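Local coordinates for capsid protein (Macrobrachium rosenbergii nodavirus, PDB 5YKX) that probably forms the protruding domain of the viral shell, pairing with a second copy of itself to build spikes on the particle surface, at residues K41-P46 and D83-F88; M48-S53 and D109-Q114; C59-N64 and F98-D103. All coordinates share one frame; numbering follows the deposited sequence.

Contact 1. Residues K41-P46 and D83-F88; sequences KFIIVP and DGYISF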
ATOM      1  N   LYS B  41     -12.455  12.070  -3.246  1.00 23.14           N
ATOM      2  CA  LYS B  41     -12.198  11.099  -2.206  1.00 25.28           C
ATOM      3  C   LYS B  41     -10.992  10.260  -2.666  1.00 23.06           C
ATOM      4  O   LYS B  41     -10.901   9.802  -3.849  1.00 23.39           O
ATOM      5  CB  LYS B  41     -13.362  10.163  -1.980  1.00 28.98           C
ATOM      6  CG  LYS B  41     -14.731  10.811  -1.779  1.00 36.48           C
ATOM      7  CD  LYS B  41     -14.802  11.449  -0.458  1.00 41.29           C
ATOM      8  CE  LYS B  41     -16.257  11.757  -0.129  1.00 55.44           C
ATOM      9  NZ  LYS B  41     -17.064  10.510   0.027  1.00 61.08           N
ATOM     10  N   PHE B  42     -10.059  10.120  -1.740  1.00 23.73           N
ATOM     11  CA  PHE B  42      -8.809   9.430  -1.983  1.00 20.87           C
ATOM     12  C   PHE B  42      -8.536   8.446  -0.833  1.00 21.81           C
ATOM     13  O   PHE B  42      -9.098   8.519   0.248  1.00 21.33           O
ATOM     14  CB  PHE B  42      -7.653  10.394  -1.962  1.00 22.94           C
ATOM     15  CG  PHE B  42      -7.725  11.454  -2.964  1.00 22.41           C
ATOM     16  CD1 PHE B  42      -7.170  11.297  -4.187  1.00 23.47           C
ATOM     17  CD2 PHE B  42      -8.418  12.633  -2.662  1.00 21.91           C
ATOM     18  CE1 PHE B  42      -7.271  12.272  -5.144  1.00 28.82           C
ATOM     19  CE2 PHE B  42      -8.482  13.607  -3.618  1.00 23.70           C
ATOM     20  CZ  PHE B  42      -7.918  13.437  -4.828  1.00 24.48           C
ATOM     21  N   ILE B  43      -7.576   7.578  -1.072  1.00 21.67           N
ATOM     22  CA  ILE B  43      -6.967   6.816   0.018  1.00 20.40           C
ATOM     23  C   ILE B  43      -5.490   6.881  -0.138  1.00 18.92           C
ATOM     24  O   ILE B  43      -4.983   6.667  -1.258  1.00 19.01           O
ATOM     25  CB  ILE B  43      -7.512   5.412   0.055  1.00 23.26           C
ATOM     26  CG1 ILE B  43      -6.926   4.618   1.232  1.00 25.21           C
ATOM     27  CG2 ILE B  43      -7.371   4.690  -1.256  1.00 26.07           C
ATOM     28  CD1 ILE B  43      -7.752   3.368   1.440  1.00 25.35           C
ATOM     29  N   ILE B  44      -4.809   7.182   0.962  1.00 19.14           N
ATOM     30  CA  ILE B  44      -3.317   7.228   0.959  1.00 18.99           C
ATOM     31  C   ILE B  44      -2.812   5.998   1.667  1.00 18.61           C
ATOM     32  O   ILE B  44      -3.367   5.617   2.684  1.00 19.18           O
ATOM     33  CB  ILE B  44      -2.766   8.546   1.530  1.00 20.65           C
ATOM     34  CG1 ILE B  44      -1.275   8.609   1.584  1.00 19.95           C
ATOM     35  CG2 ILE B  44      -3.264   8.826   2.894  1.00 20.61           C
ATOM     36  CD1 ILE B  44      -0.819  10.086   1.785  1.00 26.30           C
ATOM     37  N   VAL B  45      -1.859   5.312   1.025  1.00 18.74           N
ATOM     38  CA  VAL B  45      -1.264   4.125   1.574  1.00 17.50           C
ATOM     39  C   VAL B  45       0.260   4.296   1.606  1.00 17.83           C
ATOM     40  O   VAL B  45       0.836   5.027   0.787  1.00 17.30           O
ATOM     41  CB  VAL B  45      -1.647   2.843   0.798  1.00 20.57           C
ATOM     42  CG1 VAL B  45      -3.146   2.590   0.790  1.00 20.67           C
ATOM     43  CG2 VAL B  45      -1.119   2.898  -0.625  1.00 22.26           C
ATOM     44  N   PRO B  46       0.901   3.665   2.600  1.00 17.56           N
ATOM     45  CA  PRO B  46       2.361   3.642   2.644  1.00 16.26           C
ATOM     46  C   PRO B  46       2.914   2.712   1.576  1.00 15.45           C
ATOM     47  O   PRO B  46       2.253   1.720   1.201  1.00 15.38           O
ATOM     48  CB  PRO B  46       2.670   3.039   4.017  1.00 18.29           C
ATOM     49  CG  PRO B  46       1.430   2.206   4.399  1.00 17.69           C
ATOM     50  CD  PRO B  46       0.273   2.869   3.695  1.00 17.88           C
ATOM     51  N   ASP B  83       2.280   0.004   6.849  1.00 15.66           N
ATOM     52  CA  ASP B  83       0.936  -0.587   7.123  1.00 17.29           C
ATOM     53  C   ASP B  83      -0.034   0.533   7.356  1.00 16.04           C
ATOM     54  O   ASP B  83       0.349   1.676   7.656  1.00 17.94           O
ATOM     55  CB  ASP B  83       1.086  -1.453   8.370  1.00 18.53           C
ATOM     56  CG  ASP B  83      -0.070  -2.383   8.647  1.00 21.10           C
ATOM     57  OD1 ASP B  83      -1.014  -2.515   7.858  1.00 20.71           O
ATOM     58  OD2 ASP B  83       0.073  -3.053   9.708  1.00 26.95           O
ATOM     59  N   GLY B  84      -1.294   0.190   7.299  1.00 19.82           N
ATOM     60  CA  GLY B  84      -2.390   1.130   7.481  1.00 17.92           C
ATOM     61  C   GLY B  84      -2.719   1.913   6.204  1.00 17.36           C
ATOM     62  O   GLY B  84      -2.320   1.623   5.101  1.00 16.22           O
ATOM     63  N   TYR B  85      -3.566   2.907   6.370  1.00 16.90           N
ATOM     64  CA  TYR B  85      -4.013   3.712   5.287  1.00 18.13           C
ATOM     65  C   TYR B  85      -4.760   4.893   5.906  1.00 19.66           C
ATOM     66  O   TYR B  85      -5.106   4.837   7.041  1.00 19.01           O
ATOM     67  CB  TYR B  85      -4.961   2.961   4.379  1.00 20.48           C
ATOM     68  CG  TYR B  85      -6.219   2.422   5.078  1.00 21.77           C
ATOM     69  CD1 TYR B  85      -6.244   1.115   5.555  1.00 22.45           C
ATOM     70  CD2 TYR B  85      -7.341   3.252   5.315  1.00 23.06           C
ATOM     71  CE1 TYR B  85      -7.381   0.595   6.235  1.00 23.50           C
ATOM     72  CE2 TYR B  85      -8.477   2.759   5.995  1.00 27.60           C
ATOM     73  CZ  TYR B  85      -8.490   1.446   6.425  1.00 26.58           C
ATOM     74  OH  TYR B  85      -9.559   0.942   7.066  1.00 32.67           O
ATOM     75  N   ILE B  86      -5.046   5.913   5.104  1.00 18.12           N
ATOM     76  CA  ILE B  86      -5.967   6.991   5.526  1.00 18.48           C
ATOM     77  C   ILE B  86      -6.869   7.297   4.329  1.00 19.05           C
ATOM     78  O   ILE B  86      -6.402   7.593   3.204  1.00 19.64           O
ATOM     79  CB  ILE B  86      -5.241   8.297   5.973  1.00 19.40           C
ATOM     80  CG1 ILE B  86      -4.296   8.055   7.139  1.00 19.50           C
ATOM     81  CG2 ILE B  86      -6.316   9.326   6.409  1.00 21.08           C
ATOM     82  CD1 ILE B  86      -3.222   9.099   7.255  1.00 20.84           C
ATOM     83  N   SER B  87      -8.169   7.166   4.572  1.00 20.75           N
ATOM     84  CA  SER B  87      -9.201   7.482   3.617  1.00 21.03           C
ATOM     85  C   SER B  87      -9.702   8.888   3.931  1.00 21.21           C
ATOM     86  O   SER B  87     -10.046   9.130   5.102  1.00 21.96           O
ATOM     87  CB  SER B  87     -10.352   6.470   3.786  1.00 25.41           C
ATOM     88  OG  SER B  87     -11.232   6.795   2.748  1.00 33.48           O
ATOM     89  N   PHE B  88      -9.639   9.795   2.940  1.00 19.40           N
ATOM     90  CA  PHE B  88      -9.895  11.209   3.217  1.00 23.85           C
ATOM     91  C   PHE B  88     -10.525  11.858   2.008  1.00 22.74           C
ATOM     92  O   PHE B  88     -10.521  11.315   0.918  1.00 24.85           O
ATOM     93  CB  PHE B  88      -8.622  11.987   3.658  1.00 22.23           C
ATOM     94  CG  PHE B  88      -7.592  12.125   2.571  1.00 20.75           C
ATOM     95  CD1 PHE B  88      -6.753  11.036   2.235  1.00 19.50           C
ATOM     96  CD2 PHE B  88      -7.497  13.277   1.843  1.00 20.76           C
ATOM     97  CE1 PHE B  88      -5.855  11.131   1.201  1.00 20.39           C
ATOM     98  CE2 PHE B  88      -6.573  13.384   0.800  1.00 21.47           C
ATOM     99  CZ  PHE B  88      -5.720  12.323   0.524  1.00 23.17           C
TER
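Phe-42 and Phe-88 form one hydrogen-bonded pair of an antiparallel ladder, and Ile-44 with Ile-86 forms the next. Four backbone bonds result: Phe-42 N reaches Phe-88 O at 3.0 Å, Ile-44 N reaches Ile-86 O at 2.8 Å, and each is answered by its reverse. Ile-43 and Ser-87 make the non-hydrogen-bonded pair between them.

The aromatic contact is lopsided. Phe-42 CB stands over one face of the Phe-88 ring, 4.1 Å from its centroid, while the two rings, with planes at 21°, are slid so far apart that they barely overlap. Phe-88 CG sits between its own backbone N and carbonyl carbon (chi1 67°), and the ring end thus swings back over 41-46, where CE1 meets Ile-44 CG2 at 3.9 Å.

The eight strands follow the order of a viral jelly roll, in which strands 41-51 and 79-89, third and sixth in the chain, are neighbours.

Among apolar contacts, Ile-44 and Ile-86 lie side by side on the same face as the phenylalanines, with Ile-44 CG2 3.7 Å from Ile-86 CB. On the face of Ile-43 and Ser-87, which packs on the second subunit, Ile-43 CD1 meets Tyr-85 CD2 obliquely at 3.9 Å. Tyr-85 OH is hydrogen-bonded to Asp-14 OD1 of the second subunit.

The regular pairing breaks off at Tyr-85. Beyond it Pro-46 CD abuts Gly-84 O at 3.2 Å, and Gly-84 N bonds Asp-83 OD1 from above the carboxylate plane. Asp-83 also forms salt bridges with Lys-81 and with Arg-116 of the second subunit.

Contact 2. Residues M48-S53 and D109-Q114; sequences MDRVSS and DPKPYQ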
HETATM    1  N   MSE B  48       7.221   1.294   0.413  1.00 16.28           N
HETATM    2  CA  MSE B  48       8.594   1.391   0.759  1.00 16.90           C
HETATM    3  C   MSE B  48       9.504   0.969  -0.361  1.00 18.84           C
HETATM    4  O   MSE B  48       9.299  -0.079  -1.031  1.00 18.58           O
HETATM    5  CB  MSE B  48       8.772   0.553   2.067  1.00 17.05           C
HETATM    6  CG  MSE B  48      10.130   0.798   2.700  1.00 20.67           C
HETATM    7 SE   MSE B  48      10.160   0.192   4.617  1.00 25.37          SE
HETATM    8  CE  MSE B  48       8.912   1.498   5.457  1.00 25.12           C
ATOM      9  N   ASP B  49      10.488   1.829  -0.574  1.00 20.03           N
ATOM     10  CA  ASP B  49      11.667   1.506  -1.404  1.00 19.65           C
ATOM     11  C   ASP B  49      12.821   2.247  -0.836  1.00 18.09           C
ATOM     12  O   ASP B  49      13.047   3.419  -1.172  1.00 18.37           O
ATOM     13  CB  ASP B  49      11.400   1.874  -2.859  1.00 21.47           C
ATOM     14  CG  ASP B  49      12.618   1.518  -3.761  1.00 26.69           C
ATOM     15  OD1 ASP B  49      13.623   0.916  -3.297  1.00 22.10           O
ATOM     16  OD2 ASP B  49      12.548   1.858  -4.907  1.00 31.42           O
ATOM     17  N   ARG B  50      13.453   1.647   0.166  1.00 17.23           N
ATOM     18  CA  ARG B  50      14.197   2.464   1.176  1.00 16.99           C
ATOM     19  C   ARG B  50      15.130   1.613   1.946  1.00 18.09           C
ATOM     20  O   ARG B  50      14.750   0.598   2.581  1.00 15.86           O
ATOM     21  CB  ARG B  50      13.197   3.107   2.150  1.00 18.70           C
ATOM     22  CG  ARG B  50      13.782   4.098   3.129  1.00 18.54           C
ATOM     23  CD  ARG B  50      12.705   4.564   4.112  1.00 17.97           C
ATOM     24  NE  ARG B  50      13.117   5.490   5.127  1.00 16.74           N
ATOM     25  CZ  ARG B  50      13.604   5.165   6.313  1.00 17.27           C
ATOM     26  NH1 ARG B  50      13.842   3.903   6.580  1.00 17.75           N
ATOM     27  NH2 ARG B  50      13.841   6.107   7.219  1.00 19.67           N
ATOM     28  N   VAL B  51      16.412   1.987   1.911  1.00 17.17           N
ATOM     29  CA  VAL B  51      17.357   1.316   2.768  1.00 17.37           C
ATOM     30  C   VAL B  51      17.097   1.550   4.247  1.00 18.66           C
ATOM     31  O   VAL B  51      16.898   2.686   4.638  1.00 21.85           O
ATOM     32  CB  VAL B  51      18.789   1.754   2.391  1.00 19.12           C
ATOM     33  CG1 VAL B  51      19.775   1.172   3.358  1.00 22.30           C
ATOM     34  CG2 VAL B  51      19.098   1.266   0.990  1.00 20.43           C
ATOM     35  N   SER B  52      17.045   0.510   5.072  1.00 20.05           N
ATOM     36  CA  SER B  52      16.754   0.656   6.504  1.00 18.86           C
ATOM     37  C   SER B  52      17.881   1.445   7.198  1.00 23.49           C
ATOM     38  O   SER B  52      19.056   1.243   6.864  1.00 20.32           O
ATOM     39  CB  SER B  52      16.593  -0.704   7.187  1.00 24.05           C
ATOM     40  OG  SER B  52      16.634  -0.525   8.600  1.00 23.45           O
ATOM     41  N   SER B  53      17.507   2.332   8.117  1.00 19.73           N
ATOM     42  CA  SER B  53      18.476   3.055   8.905  1.00 20.24           C
ATOM     43  C   SER B  53      19.091   2.126   9.969  1.00 21.01           C
ATOM     44  O   SER B  53      20.134   2.435  10.497  1.00 20.95           O
ATOM     45  CB  SER B  53      17.798   4.207   9.601  1.00 19.43           C
ATOM     46  OG  SER B  53      16.957   3.727  10.680  1.00 19.65           O
ATOM     47  N   ASP B 109      20.626  12.081   9.254  1.00 42.32           N
ATOM     48  CA  ASP B 109      20.030  12.668   8.019  1.00 44.87           C
ATOM     49  C   ASP B 109      18.983  11.683   7.442  1.00 32.50           C
ATOM     50  O   ASP B 109      19.245  11.065   6.469  1.00 28.44           O
ATOM     51  CB  ASP B 109      21.133  12.863   6.981  1.00 47.63           C
ATOM     52  CG  ASP B 109      20.650  13.572   5.755  1.00 56.53           C
ATOM     53  OD1 ASP B 109      21.129  13.208   4.666  1.00 68.87           O
ATOM     54  OD2 ASP B 109      19.778  14.479   5.864  1.00 62.43           O
ATOM     55  N   PRO B 110      17.898  11.458   8.144  1.00 29.68           N
ATOM     56  CA  PRO B 110      17.049  10.287   7.802  1.00 27.01           C
ATOM     57  C   PRO B 110      16.464  10.331   6.399  1.00 23.77           C
ATOM     58  O   PRO B 110      16.186  11.367   5.872  1.00 21.54           O
ATOM     59  CB  PRO B 110      15.950  10.280   8.880  1.00 27.23           C
ATOM     60  CG  PRO B 110      16.117  11.545   9.659  1.00 31.56           C
ATOM     61  CD  PRO B 110      17.302  12.309   9.198  1.00 33.49           C
ATOM     62  N   LYS B 111      16.324   9.160   5.783  1.00 21.74           N
ATOM     63  CA  LYS B 111      15.627   9.053   4.526  1.00 20.74           C
ATOM     64  C   LYS B 111      14.090   9.130   4.763  1.00 20.16           C
ATOM     65  O   LYS B 111      13.583   8.557   5.729  1.00 19.01           O
ATOM     66  CB  LYS B 111      15.876   7.727   3.917  1.00 21.26           C
ATOM     67  CG  LYS B 111      17.341   7.548   3.502  1.00 28.74           C
ATOM     68  CD  LYS B 111      17.568   6.120   2.961  1.00 34.53           C
ATOM     69  CE  LYS B 111      18.971   5.628   3.258  1.00 46.93           C
ATOM     70  NZ  LYS B 111      19.797   6.190   2.187  1.00 52.81           N
ATOM     71  N   PRO B 112      13.393   9.857   3.914  1.00 19.31           N
ATOM     72  CA  PRO B 112      11.961  10.000   4.053  1.00 20.52           C
ATOM     73  C   PRO B 112      11.238   8.676   3.973  1.00 18.42           C
ATOM     74  O   PRO B 112      11.667   7.774   3.232  1.00 19.85           O
ATOM     75  CB  PRO B 112      11.560  10.842   2.872  1.00 22.01           C
ATOM     76  CG  PRO B 112      12.810  11.410   2.327  1.00 25.28           C
ATOM     77  CD  PRO B 112      13.952  10.610   2.787  1.00 23.66           C
ATOM     78  N   TYR B 113      10.173   8.553   4.744  1.00 19.66           N
ATOM     79  CA  TYR B 113       9.152   7.549   4.377  1.00 18.56           C
ATOM     80  C   TYR B 113       8.271   8.005   3.235  1.00 20.44           C
ATOM     81  O   TYR B 113       8.117   9.191   2.969  1.00 18.53           O
ATOM     82  CB  TYR B 113       8.357   7.171   5.641  1.00 18.15           C
ATOM     83  CG  TYR B 113       9.167   6.373   6.628  1.00 16.54           C
ATOM     84  CD1 TYR B 113       9.694   5.136   6.243  1.00 17.63           C
ATOM     85  CD2 TYR B 113       9.489   6.854   7.888  1.00 16.18           C
ATOM     86  CE1 TYR B 113      10.454   4.379   7.100  1.00 17.79           C
ATOM     87  CE2 TYR B 113      10.240   6.070   8.769  1.00 18.28           C
ATOM     88  CZ  TYR B 113      10.707   4.825   8.379  1.00 17.55           C
ATOM     89  OH  TYR B 113      11.378   3.989   9.240  1.00 16.79           O
ATOM     90  N   GLN B 114       7.580   7.049   2.619  1.00 19.36           N
ATOM     91  CA  GLN B 114       7.034   7.254   1.294  1.00 19.19           C
ATOM     92  C   GLN B 114       5.570   6.871   1.277  1.00 17.17           C
ATOM     93  O   GLN B 114       5.142   5.877   1.892  1.00 17.58           O
ATOM     94  CB  GLN B 114       7.807   6.404   0.271  1.00 19.46           C
ATOM     95  CG  GLN B 114       9.337   6.716   0.260  1.00 21.17           C
ATOM     96  CD  GLN B 114      10.230   5.491  -0.088  1.00 20.92           C
ATOM     97  OE1 GLN B 114      10.181   4.477   0.568  1.00 18.84           O
ATOM     98  NE2 GLN B 114      10.920   5.566  -1.190  1.00 21.46           N
TER
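The guanidinium of Arg-50 lies flat on one face of the Tyr-113 ring, centres 3.9 Å apart and planes at 20°, an off-centre cation-pi stack. It joins the end of strand 41-51 to the loop that leads into strand 114-121, its neighbour in the jelly-roll sheet. Straight from CG to NE, with CG anti to the backbone N (chi1 -173°), the Arg-50 chain carries the guanidinium to the loop backbone. At its edge NE and NH2 both bond Lys-111 O, at 3.2 and 2.9 Å, and NE adds a weak bond to Pro-112 O. These bonds, with the NH1 salt bridge to Asp-76 and the NH2 bond to Gln-57 OE1, hold the guanidinium in its plane. The bond from Tyr-113 OH to Gln-57 O fixes where the ring's far end lies.

The Gln-114 amide grips one residue twice: Asp-49 N donates to Gln-114 OE1 at 2.9 Å in an almost straight bond, and Gln-114 NE2 returns to Asp-49 O at 3.0 Å, from above the carbonyl plane. Residues 48-51 ladder with a strand of the second subunit. Met-48, present as selenomethionine, bends at chi3 (-68°) and brings CE 3.7 Å from Tyr-113 CE1.

Contact 3. Residues C59-N64 and F98-D103; sequences CTITCN and FTLVTD. With CD (cadmium ion), chain E; SO4 (sulfate ion), chain G.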
ATOM      1  N   CYS B  59       7.414   6.098  12.647  1.00 18.63           N
ATOM      2  CA  CYS B  59       6.603   7.257  12.142  1.00 17.94           C
ATOM      3  C   CYS B  59       5.158   6.806  12.052  1.00 21.21           C
ATOM      4  O   CYS B  59       4.888   5.747  11.490  1.00 19.78           O
ATOM      5  CB  CYS B  59       7.073   7.684  10.795  1.00 21.12           C
ATOM      6  SG  CYS B  59       6.042   9.062  10.100  1.00 24.08           S
ATOM      7  N   THR B  60       4.233   7.553  12.672  1.00 20.68           N
ATOM      8  CA  THR B  60       2.806   7.290  12.582  1.00 21.81           C
ATOM      9  C   THR B  60       2.108   8.500  12.064  1.00 22.41           C
ATOM     10  O   THR B  60       2.403   9.620  12.502  1.00 25.27           O
ATOM     11  CB  THR B  60       2.228   6.928  13.936  1.00 25.11           C
ATOM     12  OG1 THR B  60       2.952   5.841  14.460  1.00 24.63           O
ATOM     13  CG2 THR B  60       0.706   6.461  13.816  1.00 26.45           C
ATOM     14  N   ILE B  61       1.278   8.325  11.027  1.00 21.54           N
ATOM     15  CA  ILE B  61       0.531   9.414  10.360  1.00 19.38           C
ATOM     16  C   ILE B  61      -0.971   9.240  10.559  1.00 23.07           C
ATOM     17  O   ILE B  61      -1.499   8.122  10.454  1.00 17.10           O
ATOM     18  CB  ILE B  61       0.852   9.437   8.909  1.00 22.53           C
ATOM     19  CG1 ILE B  61       2.405   9.463   8.891  1.00 25.98           C
ATOM     20  CG2 ILE B  61       0.277  10.692   8.159  1.00 21.64           C
ATOM     21  CD1 ILE B  61       3.023   9.808   7.657  1.00 24.91           C
ATOM     22  N   THR B  62      -1.651  10.344  10.866  1.00 20.71           N
ATOM     23  CA  THR B  62      -3.071  10.336  10.925  1.00 23.27           C
ATOM     24  C   THR B  62      -3.609  11.675  10.438  1.00 25.04           C
ATOM     25  O   THR B  62      -2.865  12.621  10.214  1.00 25.73           O
ATOM     26  CB  THR B  62      -3.612  10.129  12.343  1.00 28.87           C
ATOM     27  OG1 THR B  62      -3.085  11.130  13.197  1.00 33.60           O
ATOM     28  CG2 THR B  62      -3.185   8.829  12.945  1.00 36.58           C
ATOM     29  N   CYS B  63      -4.933  11.739  10.263  1.00 24.68           N
ATOM     30  CA  CYS B  63      -5.645  13.061   9.962  1.00 24.69           C
ATOM     31  C   CYS B  63      -6.647  13.222  11.059  1.00 23.05           C
ATOM     32  O   CYS B  63      -7.458  12.289  11.318  1.00 23.10           O
ATOM     33  CB  CYS B  63      -6.289  13.113   8.605  1.00 26.93           C
ATOM     34  SG  CYS B  63      -7.384  14.577   8.382  1.00 27.98           S
ATOM     35  N   ASN B  64      -6.590  14.356  11.759  1.00 24.39           N
ATOM     36  CA  ASN B  64      -7.492  14.534  12.914  1.00 27.60           C
ATOM     37  C   ASN B  64      -8.956  14.943  12.571  1.00 27.00           C
ATOM     38  O   ASN B  64      -9.739  15.069  13.485  1.00 30.30           O
ATOM     39  CB  ASN B  64      -6.902  15.455  13.993  1.00 26.61           C
ATOM     40  CG  ASN B  64      -6.768  16.889  13.534  1.00 31.82           C
ATOM     41  OD1 ASN B  64      -7.201  17.253  12.454  1.00 26.95           O
ATOM     42  ND2 ASN B  64      -6.083  17.687  14.322  1.00 30.86           N
ATOM     43  N   PHE B  98      -1.908  16.302   7.301  1.00 25.39           N
ATOM     44  CA  PHE B  98      -1.683  15.061   8.092  1.00 22.27           C
ATOM     45  C   PHE B  98      -0.824  15.400   9.266  1.00 19.08           C
ATOM     46  O   PHE B  98      -0.007  16.322   9.199  1.00 23.12           O
ATOM     47  CB  PHE B  98      -1.029  14.022   7.196  1.00 22.91           C
ATOM     48  CG  PHE B  98      -1.884  13.685   6.024  1.00 23.94           C
ATOM     49  CD1 PHE B  98      -1.779  14.434   4.854  1.00 21.31           C
ATOM     50  CD2 PHE B  98      -2.880  12.724   6.131  1.00 25.33           C
ATOM     51  CE1 PHE B  98      -2.624  14.195   3.782  1.00 23.78           C
ATOM     52  CE2 PHE B  98      -3.695  12.445   5.010  1.00 27.68           C
ATOM     53  CZ  PHE B  98      -3.564  13.191   3.860  1.00 25.76           C
ATOM     54  N   THR B  99      -1.064  14.727  10.334  1.00 18.67           N
ATOM     55  CA  THR B  99      -0.260  14.768  11.515  1.00 20.30           C
ATOM     56  C   THR B  99       0.725  13.619  11.574  1.00 23.99           C
ATOM     57  O   THR B  99       0.338  12.453  11.410  1.00 19.61           O
ATOM     58  CB  THR B  99      -1.132  14.643  12.762  1.00 23.75           C
ATOM     59  OG1 THR B  99      -2.144  15.687  12.703  1.00 29.17           O
ATOM     60  CG2 THR B  99      -0.315  14.804  14.012  1.00 27.18           C
ATOM     61  N   LEU B 100       1.991  13.986  11.804  1.00 21.77           N
ATOM     62  CA  LEU B 100       3.080  12.989  11.950  1.00 22.18           C
ATOM     63  C   LEU B 100       3.625  12.993  13.309  1.00 22.52           C
ATOM     64  O   LEU B 100       3.902  14.056  13.834  1.00 23.66           O
ATOM     65  CB  LEU B 100       4.170  13.300  10.921  1.00 20.84           C
ATOM     66  CG  LEU B 100       3.791  13.216   9.421  1.00 22.16           C
ATOM     67  CD1 LEU B 100       3.299  14.525   8.878  1.00 23.71           C
ATOM     68  CD2 LEU B 100       5.058  12.870   8.614  1.00 25.09           C
ATOM     69  N   VAL B 101       3.760  11.825  13.907  1.00 20.77           N
ATOM     70  CA  VAL B 101       4.417  11.601  15.200  1.00 20.75           C
ATOM     71  C   VAL B 101       5.546  10.596  14.956  1.00 22.42           C
ATOM     72  O   VAL B 101       5.330   9.491  14.388  1.00 18.17           O
ATOM     73  CB  VAL B 101       3.445  11.062  16.236  1.00 22.07           C
ATOM     74  CG1 VAL B 101       4.129  10.863  17.578  1.00 29.13           C
ATOM     75  CG2 VAL B 101       2.242  11.976  16.373  1.00 26.22           C
ATOM     76  N   THR B 102       6.747  11.068  15.210  1.00 19.93           N
ATOM     77  CA  THR B 102       8.035  10.330  14.993  1.00 20.73           C
ATOM     78  C   THR B 102       8.776  10.094  16.316  1.00 24.60           C
ATOM     79  O   THR B 102       8.819  10.957  17.255  1.00 23.87           O
ATOM     80  CB  THR B 102       8.970  11.036  14.020  1.00 24.98           C
ATOM     81  OG1 THR B 102       9.240  12.388  14.454  1.00 24.56           O
ATOM     82  CG2 THR B 102       8.303  11.107  12.651  1.00 25.27           C
ATOM     83  N   ASP B 103       9.357   8.902  16.395  1.00 21.35           N
ATOM     84  CA  ASP B 103      10.210   8.482  17.510  1.00 20.95           C
ATOM     85  C   ASP B 103      11.337   7.681  16.853  1.00 21.33           C
ATOM     86  O   ASP B 103      11.177   6.513  16.494  1.00 19.75           O
ATOM     87  CB  ASP B 103       9.379   7.655  18.467  1.00 24.42           C
ATOM     88  CG  ASP B 103      10.128   7.245  19.705  1.00 32.57           C
ATOM     89  OD1 ASP B 103      11.342   7.438  19.787  1.00 38.74           O
ATOM     90  OD2 ASP B 103       9.468   6.693  20.592  1.00 41.48           O
TER
HETATM   91 CD    CD E 202      -6.120  16.528   8.333  0.81 22.89          CD
HETATM   92  S   SO4 G 204      -4.501  17.368  10.493  1.00 54.57           S
HETATM   93  O1  SO4 G 204      -5.132  17.683   9.160  1.00 34.80           O
HETATM   94  O2  SO4 G 204      -5.761  17.657  11.209  1.00 81.41           O
HETATM   95  O3  SO4 G 204      -3.371  18.137  11.227  1.00 42.12           O
HETATM   96  O4  SO4 G 204      -4.318  15.975  10.874  1.00 30.35           O
HETATM   97  O   HOH W   1       5.300   7.143  15.961  1.00 41.25           O
HETATM   98  O   HOH W   2       0.024  10.498  13.992  1.00 26.61           O
HETATM   99  O   HOH W   3      -7.848  18.388   8.415  1.00 36.76           O
HETATM  100  O   HOH W   4      -6.693  17.934   6.742  1.00 42.62           O
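Where Cys-63 CB packs against Phe-98 CD2, the end of the ladder carries a cadmium ion, held by Cys-63 SG at 2.3 Å, by Thr-97 O and by two waters. A sulfate, probably from the crystallisation liquor, lies beside it. As modelled, its O4 accepts from Asn-64 N and Thr-99 OG1, both at 2.9 Å, one donor from each segment; but the sulfate lies implausibly close to the metal and to Asn-64 OD1, so its placement is doubtful.

Further along, the ladder is regular. Thr-60 pairs with Val-101 and Thr-62 with Thr-99, each through two backbone bonds, and these four side chains share one face. Water 1 bridges Thr-60 OG1 and Val-101 O, donating to the carbonyl at 2.8 Å, and water 2 joins Thr-62 OG1 to Thr-99 O over longer distances. Thr-62 OG1 lies between its backbone N and carbonyl carbon (chi1 56°), which turns it toward that water.

The other face is mainly apolar. Ile-61 CG2 crosses to Phe-98 CB at 3.7 Å. Ile-61 CD1 lies alongside Leu-100 CD2 at 3.8 Å. At the far end Cys-59 SG meets Thr-102 CG2 at 4.0 Å, while Thr-102 OG1 bonds Gln-27 O. Trp-19 and Ile-86 cover Ile-61 from within. Strands 57-62 and 96-104, fourth and seventh in the chain, correspond to neighbours E and H of the jelly-roll CHEF sheet, one face turned to the interior.

Contacts 1 and 2 begin on strand 41-51 and contact 3 on 57-62; then 83-88, 98-103 and 109-114 close contacts 1, 3 and 2 in turn. Contact 1 thus crosses both others, whereas contact 3 falls between the two segments of contact 2, an interleaving consistent with jelly-roll topology. Centre to centre, contacts 1 and 3 are about 13 Å apart and touch through the core, where Ile-86 and Phe-88 meet Phe-98. Contact 2 lies about 19 Å from contact 1 and 16 Å from contact 3, Tyr-113 packing on Cys-59. Contacts 1 and 2 put strand 41-51 at the subunit interface, where 48-51 continue the sheet into the other copy; contact 3 lies away from it.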